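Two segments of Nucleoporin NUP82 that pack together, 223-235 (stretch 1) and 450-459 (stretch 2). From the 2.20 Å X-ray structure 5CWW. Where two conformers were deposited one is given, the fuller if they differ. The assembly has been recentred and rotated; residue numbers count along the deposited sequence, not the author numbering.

Stretch 1 (223-235) KLADATYLDQDFG
Stretch 2, residues 450-459: WLPPRSKNKR

Two segments of one chain, mostly loop and turn and more than two hundred residues apart in sequence, are joined here by a single backbone hydrogen bond, flanked by a leucine in an apolar pocket and by an arginine laid over a tyrosine; together they bury 682 Å². The example illustrates how loops without strand pairing can still dock in a defined register.

Stretch 1 begins in the last part of a helix that includes Leu 224 and continues as loop, with a type I turn from Tyr 229 to Gln 232. Stretch 2 is extended from Trp 450 through Pro 453 (phi -127° to -64°, psi near 158°), then turns, again type I, from Pro 453 to Lys 456. The CA atoms of Tyr 229 and Pro 452 lie 5.1 Å apart, those of Leu 230 and Leu 451 4.7 Å; the pairing steps forward in stretch 1 as it steps back in stretch 2, so the chains run in opposite senses there. Leu 230 N donates to Pro 452 O at 3.1 Å, and Tyr 229 CA approaches the same oxygen at 3.3 Å. Proline, lacking an amide hydrogen, can offer only its carbonyl.

Leu 451 (m, t) points toward stretch 1. Its CD1 meets Ala 227 CB at 3.7 Å, and Leu 224 CD1 and Phe 234 CZ at 4.1 Å each; alanine presents a single methyl to the Leu 451 CD1 atom. Leu 230 (p, p) adds a CB to Leu 451 CB contact of 4.2 Å.

Arg 454 (m, t, t, chi4 -84°) sends its aliphatic CG over one face of the Tyr 229 ring (chi1 m, chi2 -76°), 4.0 Å from the centroid, a CH-pi contact. Its NE forms a salt bridge with Asp 231 OD1 at 2.6 Å, although the 121° angle makes the hydrogen bond weak. The CA-to-CB bond of Asp 231 (p) points toward stretch 2.

Within stretch 1, Gln 232 OE1 braces the turn, accepting from Thr 228 N at 2.6 Å and Tyr 229 N at 2.8 Å.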

# COMPACT_ATOMS: atom_id res chain seq x y z
N LYS B 223 -1.67 2.13 -15.34
CA LYS B 223 -2.04 1.48 -16.59
C LYS B 223 -3.19 0.52 -16.35
O LYS B 223 -4.17 0.50 -17.09
CB LYS B 223 -0.85 0.73 -17.20
CG LYS B 223 0.38 1.59 -17.50
CD LYS B 223 1.41 0.80 -18.30
CE LYS B 223 2.67 1.61 -18.58
NZ LYS B 223 3.60 1.64 -17.41
N LEU B 224 -3.05 -0.29 -15.30
CA LEU B 224 -4.04 -1.30 -14.96
C LEU B 224 -5.42 -0.72 -14.67
O LEU B 224 -6.44 -1.31 -15.05
CB LEU B 224 -3.55 -2.09 -13.74
CG LEU B 224 -4.46 -3.21 -13.22
CD1 LEU B 224 -4.67 -4.28 -14.27
CD2 LEU B 224 -3.85 -3.81 -11.96
N ALA B 225 -5.46 0.44 -14.03
CA ALA B 225 -6.72 1.05 -13.63
C ALA B 225 -7.60 1.37 -14.83
O ALA B 225 -8.83 1.30 -14.75
CB ALA B 225 -6.46 2.33 -12.83
N ASP B 226 -6.97 1.69 -15.96
CA ASP B 226 -7.69 2.16 -17.14
C ASP B 226 -7.74 1.09 -18.23
O ASP B 226 -8.26 1.34 -19.32
CB ASP B 226 -7.03 3.43 -17.67
CG ASP B 226 -6.97 4.53 -16.63
OD1 ASP B 226 -7.99 4.74 -15.94
OD2 ASP B 226 -5.91 5.17 -16.50
N ALA B 227 -7.22 -0.09 -17.93
CA ALA B 227 -7.15 -1.18 -18.90
C ALA B 227 -8.50 -1.86 -19.07
O ALA B 227 -9.35 -1.81 -18.17
CB ALA B 227 -6.10 -2.18 -18.48
N THR B 228 -8.69 -2.52 -20.21
CA THR B 228 -9.95 -3.17 -20.54
C THR B 228 -9.83 -4.69 -20.50
O THR B 228 -10.77 -5.37 -20.08
CB THR B 228 -10.44 -2.75 -21.94
OG1 THR B 228 -10.59 -1.32 -21.99
CG2 THR B 228 -11.78 -3.40 -22.28
N TYR B 229 -8.69 -5.22 -20.92
CA TYR B 229 -8.49 -6.67 -21.02
C TYR B 229 -7.29 -7.13 -20.20
O TYR B 229 -6.34 -6.37 -20.00
CB TYR B 229 -8.33 -7.07 -22.48
CG TYR B 229 -9.50 -6.66 -23.35
CD1 TYR B 229 -10.70 -7.36 -23.31
CD2 TYR B 229 -9.40 -5.58 -24.22
CE1 TYR B 229 -11.77 -6.98 -24.10
CE2 TYR B 229 -10.46 -5.21 -25.02
CZ TYR B 229 -11.64 -5.91 -24.95
OH TYR B 229 -12.71 -5.53 -25.74
N LEU B 230 -7.33 -8.38 -19.75
CA LEU B 230 -6.33 -8.91 -18.83
C LEU B 230 -4.94 -9.10 -19.46
O LEU B 230 -3.96 -9.31 -18.74
CB LEU B 230 -6.80 -10.26 -18.24
CG LEU B 230 -7.19 -11.40 -19.20
CD1 LEU B 230 -5.99 -12.05 -19.88
CD2 LEU B 230 -7.96 -12.46 -18.43
N ASP B 231 -4.86 -9.04 -20.78
CA ASP B 231 -3.60 -9.29 -21.48
C ASP B 231 -2.94 -8.00 -21.97
O ASP B 231 -1.92 -8.06 -22.66
CB ASP B 231 -3.82 -10.25 -22.66
CG ASP B 231 -4.89 -9.77 -23.61
OD1 ASP B 231 -5.17 -8.55 -23.66
OD2 ASP B 231 -5.47 -10.62 -24.32
N GLN B 232 -3.51 -6.86 -21.62
CA GLN B 232 -2.89 -5.58 -21.96
C GLN B 232 -1.61 -5.41 -21.15
O GLN B 232 -1.34 -6.17 -20.22
CB GLN B 232 -3.85 -4.42 -21.70
CG GLN B 232 -5.05 -4.39 -22.64
CD GLN B 232 -5.92 -3.17 -22.42
OE1 GLN B 232 -7.12 -3.29 -22.16
NE2 GLN B 232 -5.33 -1.98 -22.54
N ASP B 233 -0.82 -4.40 -21.52
CA ASP B 233 0.47 -4.18 -20.89
C ASP B 233 0.32 -3.44 -19.56
O ASP B 233 -0.18 -2.32 -19.51
CB ASP B 233 1.38 -3.39 -21.83
CG ASP B 233 2.55 -2.75 -21.11
OD1 ASP B 233 3.39 -3.49 -20.57
OD2 ASP B 233 2.62 -1.50 -21.10
N PHE B 234 0.77 -4.09 -18.48
CA PHE B 234 0.74 -3.49 -17.15
C PHE B 234 2.15 -3.36 -16.58
O PHE B 234 2.32 -2.96 -15.43
CB PHE B 234 -0.11 -4.34 -16.20
CG PHE B 234 -1.43 -4.75 -16.78
CD1 PHE B 234 -2.32 -3.80 -17.25
CD2 PHE B 234 -1.78 -6.09 -16.85
CE1 PHE B 234 -3.53 -4.18 -17.78
CE2 PHE B 234 -2.99 -6.47 -17.39
CZ PHE B 234 -3.87 -5.52 -17.85
N GLY B 235 3.14 -3.68 -17.40
CA GLY B 235 4.52 -3.71 -16.96
C GLY B 235 5.15 -2.33 -16.91
O GLY B 235 4.49 -1.32 -17.13
N TRP B 450 -10.07 -10.70 -12.24
CA TRP B 450 -9.24 -10.27 -13.36
C TRP B 450 -10.09 -9.50 -14.36
O TRP B 450 -11.31 -9.65 -14.38
CB TRP B 450 -8.60 -11.48 -14.06
CG TRP B 450 -7.65 -12.27 -13.22
CD1 TRP B 450 -6.29 -12.20 -13.23
CD2 TRP B 450 -7.99 -13.28 -12.25
NE1 TRP B 450 -5.76 -13.09 -12.33
CE2 TRP B 450 -6.79 -13.76 -11.72
CE3 TRP B 450 -9.20 -13.81 -11.79
CZ2 TRP B 450 -6.75 -14.76 -10.74
CZ3 TRP B 450 -9.16 -14.80 -10.82
CH2 TRP B 450 -7.94 -15.26 -10.31
N LEU B 451 -9.45 -8.68 -15.18
CA LEU B 451 -10.15 -8.05 -16.29
C LEU B 451 -10.60 -9.12 -17.27
O LEU B 451 -10.07 -10.22 -17.27
CB LEU B 451 -9.25 -7.03 -16.98
CG LEU B 451 -8.94 -5.76 -16.18
CD1 LEU B 451 -7.77 -5.01 -16.80
CD2 LEU B 451 -10.17 -4.87 -16.10
N PRO B 452 -11.60 -8.80 -18.11
CA PRO B 452 -12.10 -9.78 -19.08
C PRO B 452 -11.06 -10.20 -20.12
O PRO B 452 -10.12 -9.45 -20.37
CB PRO B 452 -13.27 -9.05 -19.76
CG PRO B 452 -13.64 -7.95 -18.85
CD PRO B 452 -12.40 -7.56 -18.12
N PRO B 453 -11.23 -11.38 -20.72
CA PRO B 453 -10.42 -11.74 -21.89
C PRO B 453 -10.93 -11.02 -23.14
O PRO B 453 -12.07 -10.57 -23.15
CB PRO B 453 -10.62 -13.25 -22.00
CG PRO B 453 -11.98 -13.48 -21.45
CD PRO B 453 -12.16 -12.47 -20.35
N ARG B 454 -10.09 -10.91 -24.16
CA ARG B 454 -10.49 -10.25 -25.40
C ARG B 454 -11.58 -11.04 -26.13
O ARG B 454 -12.25 -10.52 -27.02
CB ARG B 454 -9.28 -10.05 -26.31
CG ARG B 454 -8.24 -9.11 -25.73
CD ARG B 454 -7.05 -8.96 -26.65
NE ARG B 454 -6.02 -8.10 -26.07
CZ ARG B 454 -6.02 -6.77 -26.13
NH1 ARG B 454 -7.00 -6.12 -26.74
NH2 ARG B 454 -5.04 -6.08 -25.56
N SER B 455 -11.75 -12.30 -25.73
CA SER B 455 -12.79 -13.16 -26.30
C SER B 455 -14.18 -12.58 -26.05
O SER B 455 -15.08 -12.72 -26.87
CB SER B 455 -12.69 -14.57 -25.71
OG SER B 455 -11.38 -15.09 -25.84
N LYS B 456 -14.35 -11.94 -24.89
CA LYS B 456 -15.63 -11.36 -24.51
C LYS B 456 -16.01 -10.21 -25.43
O LYS B 456 -15.19 -9.34 -25.73
CB LYS B 456 -15.57 -10.87 -23.06
CG LYS B 456 -16.78 -10.05 -22.62
CD LYS B 456 -16.63 -9.58 -21.18
CE LYS B 456 -17.75 -8.62 -20.80
NZ LYS B 456 -17.57 -8.09 -19.42
N ASN B 457 -17.26 -10.21 -25.87
CA ASN B 457 -17.80 -9.13 -26.68
C ASN B 457 -18.63 -8.18 -25.82
O ASN B 457 -19.53 -8.60 -25.10
CB ASN B 457 -18.66 -9.68 -27.82
CG ASN B 457 -17.85 -10.48 -28.82
OD1 ASN B 457 -16.80 -11.04 -28.49
ND2 ASN B 457 -18.33 -10.54 -30.06
N LYS B 458 -18.32 -6.89 -25.90
CA LYS B 458 -18.99 -5.88 -25.09
C LYS B 458 -20.47 -5.78 -25.46
O LYS B 458 -20.81 -5.71 -26.64
CB LYS B 458 -18.32 -4.52 -25.24
CG LYS B 458 -16.85 -4.51 -24.84
CD LYS B 458 -16.27 -3.10 -24.89
CE LYS B 458 -14.79 -3.10 -24.51
NZ LYS B 458 -14.24 -1.72 -24.44
N ARG B 459 -21.32 -5.78 -24.45
CA ARG B 459 -22.76 -5.69 -24.65
C ARG B 459 -23.27 -4.31 -24.25
O ARG B 459 -22.96 -3.81 -23.17
CB ARG B 459 -23.48 -6.77 -23.84
CG ARG B 459 -23.00 -8.18 -24.14
CD ARG B 459 -23.85 -9.23 -23.44
NE ARG B 459 -23.37 -10.58 -23.71
CZ ARG B 459 -23.96 -11.69 -23.29
NH1 ARG B 459 -25.07 -11.62 -22.57
NH2 ARG B 459 -23.44 -12.88 -23.58